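Local coordinates for protein acetolactate synthase isozyme 1 large subunit (Escherichia coli, PDB 6LPI) that serves as the large subunit of a bacterial acetohydroxy-acid synthase, a member of the thiamine diphosphate enzyme family that carries thiamine diphosphate, magnesium and FAD, at residues B[14-28]-B[144-156]. Sequence-based numbering, arbitrary orientation.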
ATOM      1  N   THR B  14     -18.775  18.516 -22.870  1.00 58.27           N
ATOM      2  CA  THR B  14     -19.568  18.148 -21.707  1.00 64.04           C
ATOM      3  C   THR B  14     -18.639  17.619 -20.610  1.00 69.89           C
ATOM      4  O   THR B  14     -17.561  17.089 -20.885  1.00 67.45           O
ATOM      5  CB  THR B  14     -20.626  17.100 -22.036  1.00 56.04           C
ATOM      6  OG1 THR B  14     -20.007  15.893 -22.511  1.00 59.98           O
ATOM      7  CG2 THR B  14     -21.570  17.646 -23.085  1.00 58.39           C
ATOM      8  N   GLY B  15     -19.074  17.750 -19.357  1.00 68.86           N
ATOM      9  CA  GLY B  15     -18.265  17.256 -18.248  1.00 55.58           C
ATOM     10  C   GLY B  15     -17.744  15.847 -18.451  1.00 50.38           C
ATOM     11  O   GLY B  15     -16.556  15.575 -18.224  1.00 49.87           O
ATOM     12  N   ALA B  16     -18.605  14.939 -18.919  1.00 50.29           N
ATOM     13  CA  ALA B  16     -18.169  13.565 -19.172  1.00 50.37           C
ATOM     14  C   ALA B  16     -17.082  13.521 -20.249  1.00 56.29           C
ATOM     15  O   ALA B  16     -16.031  12.881 -20.070  1.00 61.83           O
ATOM     16  CB  ALA B  16     -19.369  12.706 -19.558  1.00 51.30           C
ATOM     17  N   GLU B  17     -17.317  14.200 -21.376  1.00 52.24           N
ATOM     18  CA  GLU B  17     -16.304  14.255 -22.424  1.00 55.86           C
ATOM     19  C   GLU B  17     -15.014  14.888 -21.925  1.00 58.33           C
ATOM     20  O   GLU B  17     -13.925  14.475 -22.343  1.00 69.47           O
ATOM     21  CB  GLU B  17     -16.829  15.002 -23.660  1.00 56.47           C
ATOM     22  CG  GLU B  17     -18.067  14.372 -24.274  1.00 57.08           C
ATOM     23  CD  GLU B  17     -18.686  15.210 -25.372  1.00 65.50           C
ATOM     24  OE1 GLU B  17     -18.412  16.426 -25.396  1.00 72.94           O
ATOM     25  OE2 GLU B  17     -19.427  14.648 -26.220  1.00 66.44           O
ATOM     26  N   PHE B  18     -15.095  15.873 -21.030  1.00 52.92           N
ATOM     27  CA  PHE B  18     -13.856  16.431 -20.502  1.00 52.63           C
ATOM     28  C   PHE B  18     -13.124  15.427 -19.635  1.00 60.11           C
ATOM     29  O   PHE B  18     -11.890  15.381 -19.645  1.00 68.43           O
ATOM     30  CB  PHE B  18     -14.088  17.693 -19.690  1.00 52.44           C
ATOM     31  CG  PHE B  18     -12.833  18.196 -19.053  1.00 52.07           C
ATOM     32  CD1 PHE B  18     -11.962  19.001 -19.757  1.00 57.43           C
ATOM     33  CD2 PHE B  18     -12.493  17.813 -17.769  1.00 49.90           C
ATOM     34  CE1 PHE B  18     -10.793  19.440 -19.182  1.00 53.82           C
ATOM     35  CE2 PHE B  18     -11.332  18.240 -17.200  1.00 49.65           C
ATOM     36  CZ  PHE B  18     -10.478  19.054 -17.907  1.00 59.80           C
ATOM     37  N   ILE B  19     -13.857  14.661 -18.831  1.00 54.17           N
ATOM     38  CA  ILE B  19     -13.198  13.665 -17.997  1.00 56.95           C
ATOM     39  C   ILE B  19     -12.417  12.699 -18.870  1.00 56.68           C
ATOM     40  O   ILE B  19     -11.231  12.432 -18.635  1.00 57.08           O
ATOM     41  CB  ILE B  19     -14.228  12.928 -17.127  1.00 54.41           C
ATOM     42  CG1 ILE B  19     -14.732  13.834 -16.010  1.00 48.36           C
ATOM     43  CG2 ILE B  19     -13.595  11.704 -16.524  1.00 53.36           C
ATOM     44  CD1 ILE B  19     -16.121  13.474 -15.570  1.00 43.71           C
ATOM     45  N   VAL B  20     -13.069  12.186 -19.916  1.00 58.30           N
ATOM     46  CA  VAL B  20     -12.401  11.243 -20.809  1.00 58.70           C
ATOM     47  C   VAL B  20     -11.205  11.888 -21.493  1.00 55.97           C
ATOM     48  O   VAL B  20     -10.133  11.282 -21.596  1.00 51.78           O
ATOM     49  CB  VAL B  20     -13.402  10.693 -21.843  1.00 59.93           C
ATOM     50  CG1 VAL B  20     -12.683   9.773 -22.830  1.00 58.75           C
ATOM     51  CG2 VAL B  20     -14.506   9.942 -21.121  1.00 57.26           C
ATOM     52  N   HIS B  21     -11.362  13.130 -21.951  1.00 53.67           N
ATOM     53  CA  HIS B  21     -10.270  13.802 -22.645  1.00 55.04           C
ATOM     54  C   HIS B  21      -9.070  13.984 -21.729  1.00 66.83           C
ATOM     55  O   HIS B  21      -7.925  13.712 -22.116  1.00 67.45           O
ATOM     56  CB  HIS B  21     -10.765  15.144 -23.162  1.00 56.74           C
ATOM     57  CG  HIS B  21      -9.727  15.930 -23.890  1.00 78.40           C
ATOM     58  ND1 HIS B  21      -9.474  17.258 -23.622  1.00 75.85           N
ATOM     59  CD2 HIS B  21      -8.889  15.580 -24.894  1.00 76.19           C
ATOM     60  CE1 HIS B  21      -8.524  17.694 -24.430  1.00 77.13           C
ATOM     61  NE2 HIS B  21      -8.150  16.695 -25.209  1.00 80.29           N
ATOM     62  N   PHE B  22      -9.327  14.403 -20.490  1.00 64.60           N
ATOM     63  CA  PHE B  22      -8.269  14.569 -19.506  1.00 52.50           C
ATOM     64  C   PHE B  22      -7.567  13.244 -19.253  1.00 54.32           C
ATOM     65  O   PHE B  22      -6.328  13.177 -19.221  1.00 60.78           O
ATOM     66  CB  PHE B  22      -8.876  15.146 -18.223  1.00 52.50           C
ATOM     67  CG  PHE B  22      -7.888  15.357 -17.092  1.00 56.50           C
ATOM     68  CD1 PHE B  22      -7.573  14.320 -16.208  1.00 52.30           C
ATOM     69  CD2 PHE B  22      -7.300  16.602 -16.890  1.00 56.34           C
ATOM     70  CE1 PHE B  22      -6.661  14.517 -15.173  1.00 52.38           C
ATOM     71  CE2 PHE B  22      -6.385  16.802 -15.846  1.00 49.72           C
ATOM     72  CZ  PHE B  22      -6.068  15.766 -14.995  1.00 49.53           C
ATOM     73  N   LEU B  23      -8.346  12.168 -19.085  1.00 52.24           N
ATOM     74  CA  LEU B  23      -7.746  10.852 -18.871  1.00 49.95           C
ATOM     75  C   LEU B  23      -6.868  10.461 -20.053  1.00 53.76           C
ATOM     76  O   LEU B  23      -5.785   9.891 -19.868  1.00 52.56           O
ATOM     77  CB  LEU B  23      -8.826   9.804 -18.618  1.00 46.78           C
ATOM     78  CG  LEU B  23      -9.567   9.981 -17.293  1.00 54.40           C
ATOM     79  CD1 LEU B  23     -10.507   8.810 -17.039  1.00 54.83           C
ATOM     80  CD2 LEU B  23      -8.590  10.159 -16.135  1.00 58.72           C
ATOM     81  N   GLU B  24      -7.317  10.752 -21.280  1.00 52.16           N
ATOM     82  CA  GLU B  24      -6.464  10.489 -22.432  1.00 60.02           C
ATOM     83  C   GLU B  24      -5.159  11.251 -22.310  1.00 63.43           C
ATOM     84  O   GLU B  24      -4.072  10.662 -22.394  1.00 61.15           O
ATOM     85  CB  GLU B  24      -7.146  10.897 -23.746  1.00 58.43           C
ATOM     86  CG  GLU B  24      -8.305  10.032 -24.214  1.00 66.41           C
ATOM     87  CD  GLU B  24      -8.996  10.614 -25.421  1.00 77.18           C
ATOM     88  OE1 GLU B  24      -9.797   9.889 -26.059  1.00 83.60           O
ATOM     89  OE2 GLU B  24      -8.734  11.797 -25.728  1.00 84.39           O
ATOM     90  N   GLN B  25      -5.246  12.544 -21.991  1.00 61.19           N
ATOM     91  CA  GLN B  25      -4.040  13.355 -21.929  1.00 62.43           C
ATOM     92  C   GLN B  25      -3.133  12.998 -20.757  1.00 59.80           C
ATOM     93  O   GLN B  25      -1.976  13.429 -20.745  1.00 60.50           O
ATOM     94  CB  GLN B  25      -4.418  14.836 -21.913  1.00 68.14           C
ATOM     95  CG  GLN B  25      -5.063  15.302 -23.217  1.00 80.63           C
ATOM     96  CD  GLN B  25      -4.282  14.841 -24.446  1.00 90.86           C
ATOM     97  OE1 GLN B  25      -3.107  15.179 -24.609  1.00100.17           O
ATOM     98  NE2 GLN B  25      -4.945  14.095 -25.336  1.00 87.82           N
ATOM     99  N   GLN B  26      -3.592  12.201 -19.798  1.00 57.34           N
ATOM    100  CA  GLN B  26      -2.669  11.656 -18.812  1.00 53.88           C
ATOM    101  C   GLN B  26      -2.085  10.318 -19.249  1.00 66.07           C
ATOM    102  O   GLN B  26      -1.392   9.671 -18.459  1.00 75.41           O
ATOM    103  CB  GLN B  26      -3.350  11.475 -17.457  1.00 48.56           C
ATOM    104  CG  GLN B  26      -3.929  12.720 -16.843  1.00 58.38           C
ATOM    105  CD  GLN B  26      -2.906  13.809 -16.667  1.00 68.10           C
ATOM    106  OE1 GLN B  26      -1.881  13.621 -15.995  1.00 68.48           O
ATOM    107  NE2 GLN B  26      -3.192  14.977 -17.236  1.00 72.58           N
ATOM    108  N   GLY B  27      -2.327   9.898 -20.493  1.00 64.39           N
ATOM    109  CA  GLY B  27      -1.755   8.663 -20.989  1.00 57.05           C
ATOM    110  C   GLY B  27      -2.464   7.391 -20.573  1.00 56.16           C
ATOM    111  O   GLY B  27      -1.953   6.306 -20.857  1.00 65.39           O
ATOM    112  N   ILE B  28      -3.616   7.471 -19.904  1.00 50.70           N
ATOM    113  CA  ILE B  28      -4.328   6.257 -19.523  1.00 54.33           C
ATOM    114  C   ILE B  28      -4.727   5.474 -20.769  1.00 64.24           C
ATOM    115  O   ILE B  28      -5.321   6.017 -21.710  1.00 73.64           O
ATOM    116  CB  ILE B  28      -5.539   6.608 -18.639  1.00 54.76           C
ATOM    117  CG1 ILE B  28      -5.088   6.981 -17.227  1.00 51.31           C
ATOM    118  CG2 ILE B  28      -6.515   5.470 -18.571  1.00 58.16           C
ATOM    119  CD1 ILE B  28      -4.819   8.433 -17.032  1.00 55.77           C
ATOM    120  N   ILE B 144     -19.480  22.252 -12.716  1.00 67.93           N
ATOM    121  CA  ILE B 144     -18.575  21.730 -13.734  1.00 64.25           C
ATOM    122  C   ILE B 144     -17.329  22.602 -13.868  1.00 64.95           C
ATOM    123  O   ILE B 144     -16.264  22.109 -14.246  1.00 66.51           O
ATOM    124  CB  ILE B 144     -19.328  21.574 -15.075  1.00 62.98           C
ATOM    125  CG1 ILE B 144     -18.457  20.933 -16.160  1.00 57.86           C
ATOM    126  CG2 ILE B 144     -19.849  22.907 -15.584  1.00 51.67           C
ATOM    127  CD1 ILE B 144     -19.252  20.598 -17.416  1.00 57.92           C
ATOM    128  N   GLU B 145     -17.427  23.899 -13.562  1.00 67.22           N
ATOM    129  CA  GLU B 145     -16.269  24.785 -13.662  1.00 70.48           C
ATOM    130  C   GLU B 145     -15.104  24.326 -12.784  1.00 68.63           C
ATOM    131  O   GLU B 145     -13.957  24.718 -13.041  1.00 65.80           O
ATOM    132  CB  GLU B 145     -16.657  26.216 -13.283  1.00 78.15           C
ATOM    133  CG  GLU B 145     -17.911  26.771 -13.961  1.00 88.41           C
ATOM    134  CD  GLU B 145     -17.685  27.201 -15.408  1.00100.06           C
ATOM    135  OE1 GLU B 145     -16.771  26.658 -16.068  1.00100.32           O
ATOM    136  OE2 GLU B 145     -18.419  28.103 -15.879  1.00105.84           O
ATOM    137  N   GLU B 146     -15.364  23.520 -11.747  1.00 68.63           N
ATOM    138  CA  GLU B 146     -14.272  22.997 -10.926  1.00 63.91           C
ATOM    139  C   GLU B 146     -13.607  21.760 -11.514  1.00 57.22           C
ATOM    140  O   GLU B 146     -12.558  21.356 -11.013  1.00 58.40           O
ATOM    141  CB  GLU B 146     -14.749  22.685  -9.506  1.00 62.93           C
ATOM    142  CG  GLU B 146     -15.414  23.869  -8.806  1.00 75.85           C
ATOM    143  CD  GLU B 146     -16.029  23.515  -7.458  1.00 82.47           C
ATOM    144  OE1 GLU B 146     -16.139  24.418  -6.594  1.00 84.12           O
ATOM    145  OE2 GLU B 146     -16.391  22.332  -7.261  1.00 84.04           O
ATOM    146  N   LEU B 147     -14.169  21.167 -12.558  1.00 51.68           N
ATOM    147  CA  LEU B 147     -13.700  19.859 -12.999  1.00 50.59           C
ATOM    148  C   LEU B 147     -12.248  19.850 -13.493  1.00 58.68           C
ATOM    149  O   LEU B 147     -11.554  18.847 -13.259  1.00 57.16           O
ATOM    150  CB  LEU B 147     -14.663  19.330 -14.050  1.00 43.47           C
ATOM    151  CG  LEU B 147     -14.624  17.828 -14.207  1.00 42.98           C
ATOM    152  CD1 LEU B 147     -14.483  17.181 -12.848  1.00 41.65           C
ATOM    153  CD2 LEU B 147     -15.920  17.426 -14.798  1.00 41.81           C
ATOM    154  N   PRO B 148     -11.742  20.866 -14.227  1.00 62.34           N
ATOM    155  CA  PRO B 148     -10.310  20.866 -14.575  1.00 59.55           C
ATOM    156  C   PRO B 148      -9.419  20.822 -13.341  1.00 56.74           C
ATOM    157  O   PRO B 148      -8.687  19.843 -13.162  1.00 63.33           O
ATOM    158  CB  PRO B 148     -10.163  22.164 -15.368  1.00 50.60           C
ATOM    159  CG  PRO B 148     -11.473  22.331 -16.003  1.00 51.06           C
ATOM    160  CD  PRO B 148     -12.470  21.916 -14.960  1.00 59.42           C
ATOM    161  N   GLN B 149      -9.510  21.826 -12.460  1.00 55.46           N
ATOM    162  CA  GLN B 149      -8.608  21.852 -11.309  1.00 58.35           C
ATOM    163  C   GLN B 149      -8.700  20.557 -10.528  1.00 50.50           C
ATOM    164  O   GLN B 149      -7.682  19.910 -10.261  1.00 51.97           O
ATOM    165  CB  GLN B 149      -8.910  23.021 -10.362  1.00 60.85           C
ATOM    166  CG  GLN B 149      -8.033  24.267 -10.565  1.00 70.55           C
ATOM    167  CD  GLN B 149      -6.557  23.943 -10.814  1.00 68.50           C
ATOM    168  OE1 GLN B 149      -5.930  24.549 -11.691  1.00 72.22           O
ATOM    169  NE2 GLN B 149      -6.002  22.983 -10.065  1.00 55.94           N
ATOM    170  N   VAL B 150      -9.926  20.131 -10.215  1.00 47.38           N
ATOM    171  CA  VAL B 150     -10.139  18.886  -9.482  1.00 50.34           C
ATOM    172  C   VAL B 150      -9.306  17.771 -10.080  1.00 48.51           C
ATOM    173  O   VAL B 150      -8.422  17.209  -9.422  1.00 56.79           O
ATOM    174  CB  VAL B 150     -11.631  18.520  -9.445  1.00 47.96           C
ATOM    175  CG1 VAL B 150     -11.808  17.018  -9.212  1.00 46.94           C
ATOM    176  CG2 VAL B 150     -12.319  19.330  -8.350  1.00 39.22           C
ATOM    177  N   MET B 151      -9.484  17.512 -11.365  1.00 47.33           N
ATOM    178  CA  MET B 151      -8.803  16.336 -11.871  1.00 48.18           C
ATOM    179  C   MET B 151      -7.313  16.553 -11.890  1.00 47.81           C
ATOM    180  O   MET B 151      -6.560  15.691 -11.415  1.00 55.77           O
ATOM    181  CB  MET B 151      -9.362  15.919 -13.222  1.00 53.44           C
ATOM    182  CG  MET B 151     -10.851  15.764 -13.063  1.00 67.39           C
ATOM    183  SD  MET B 151     -11.518  14.458 -14.052  1.00 82.13           S
ATOM    184  CE  MET B 151     -11.087  15.075 -15.661  1.00 85.79           C
ATOM    185  N   SER B 152      -6.873  17.746 -12.292  1.00 54.47           N
ATOM    186  CA  SER B 152      -5.437  17.991 -12.299  1.00 53.16           C
ATOM    187  C   SER B 152      -4.861  17.859 -10.894  1.00 47.84           C
ATOM    188  O   SER B 152      -3.737  17.377 -10.717  1.00 47.34           O
ATOM    189  CB  SER B 152      -5.109  19.340 -12.914  1.00 55.75           C
ATOM    190  OG  SER B 152      -3.724  19.567 -12.735  1.00 71.74           O
ATOM    191  N   ASP B 153      -5.592  18.321  -9.880  1.00 52.37           N
ATOM    192  CA  ASP B 153      -5.022  18.173  -8.553  1.00 47.23           C
ATOM    193  C   ASP B 153      -5.127  16.743  -8.058  1.00 49.81           C
ATOM    194  O   ASP B 153      -4.173  16.249  -7.442  1.00 55.30           O
ATOM    195  CB  ASP B 153      -5.645  19.160  -7.574  1.00 48.23           C
ATOM    196  CG  ASP B 153      -5.369  20.592  -7.972  1.00 64.90           C
ATOM    197  OD1 ASP B 153      -4.216  20.880  -8.383  1.00 72.24           O
ATOM    198  OD2 ASP B 153      -6.258  21.444  -7.796  1.00 73.27           O
ATOM    199  N   ALA B 154      -6.210  16.031  -8.400  1.00 48.69           N
ATOM    200  CA  ALA B 154      -6.315  14.641  -7.966  1.00 50.47           C
ATOM    201  C   ALA B 154      -5.103  13.841  -8.441  1.00 57.65           C
ATOM    202  O   ALA B 154      -4.385  13.228  -7.634  1.00 58.27           O
ATOM    203  CB  ALA B 154      -7.619  14.025  -8.467  1.00 43.15           C
ATOM    204  N   PHE B 155      -4.798  13.931  -9.739  1.00 51.72           N
ATOM    205  CA  PHE B 155      -3.669  13.190 -10.283  1.00 49.75           C
ATOM    206  C   PHE B 155      -2.345  13.673  -9.711  1.00 52.57           C
ATOM    207  O   PHE B 155      -1.402  12.883  -9.595  1.00 60.42           O
ATOM    208  CB  PHE B 155      -3.645  13.286 -11.803  1.00 49.40           C
ATOM    209  CG  PHE B 155      -4.384  12.182 -12.487  1.00 49.88           C
ATOM    210  CD1 PHE B 155      -5.766  12.178 -12.530  1.00 47.85           C
ATOM    211  CD2 PHE B 155      -3.686  11.134 -13.072  1.00 51.25           C
ATOM    212  CE1 PHE B 155      -6.439  11.162 -13.146  1.00 42.30           C
ATOM    213  CE2 PHE B 155      -4.349  10.113 -13.693  1.00 45.94           C
ATOM    214  CZ  PHE B 155      -5.736  10.127 -13.728  1.00 47.72           C
ATOM    215  N   ARG B 156      -2.238  14.951  -9.350  1.00 50.14           N
ATOM    216  CA  ARG B 156      -1.026  15.372  -8.659  1.00 52.37           C
ATOM    217  C   ARG B 156      -0.981  14.717  -7.282  1.00 54.61           C
ATOM    218  O   ARG B 156      -0.012  14.024  -6.935  1.00 58.68           O
ATOM    219  CB  ARG B 156      -0.970  16.903  -8.571  1.00 56.09           C
ATOM    220  CG  ARG B 156       0.257  17.479  -7.860  1.00 62.58           C
ATOM    221  CD  ARG B 156       0.170  18.999  -7.644  1.00 73.91           C
ATOM    222  NE  ARG B 156      -1.000  19.390  -6.843  1.00 87.61           N
ATOM    223  CZ  ARG B 156      -1.033  19.469  -5.507  1.00 99.27           C
ATOM    224  NH1 ARG B 156       0.042  19.171  -4.776  1.00104.24           N
ATOM    225  NH2 ARG B 156      -2.157  19.835  -4.892  1.00 96.55           N
TER
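The Phe22 ring has Met151 CB over one face, a CH-pi contact 3.7 Å from Met151 CB to the ring centroid, and Phe155 CD1 at its edge. That edge turns toward the face of Phe155 in an offset edge-to-face pair, centroids 5.6 Å apart and planes at 66°. Over one face of Phe155 lies Gln26 CG, a second CH-pi contact, while Leu23 CD2 and Ile28 CD1 come at the ring obliquely. The rings join helices 15-25 and 147-156, neighbours on one side of a parallel six-stranded alpha/beta sheet in the N-terminal region of a thiamine diphosphate enzyme. The helices run roughly in the same direction, their axes crossing at -31° and approaching to 10.8 Å. No hydrogen bond spans the contact; apolar packing makes it.

With chi1 at 179°, Phe22 swings its ring away from its own N and across to the second helix, where Phe22 CZ lies beside the backbone of Ser152. Phe18 repeats this posture one turn earlier and crosses Pro148 at about a right angle, with Phe18 CZ and Pro148 CG 3.9 Å apart. Met151, bent at chi2 and chi3, brings its methyl among Phe18, Ile19 and Phe22, and its sulfur makes an oblique Met-aromatic contact with Phe22. Leu147 CD2 fills in beside Ile19 CG1. Ile19 also touches Ile170 of strand 166-171 and Val42 of helix 40-47, tying this layer to the sheet and the next helix.

At the N-terminal end of helix 15-25, Thr14 and Glu17 form a capping box, Thr14 N bonding to Glu17 OE1 and Glu17 N weakly to Thr14 OG1. Beside it, where Gly15 has no side chain, Ile144 CD1 settles against the backbone, 3.5 Å from Gly15 N.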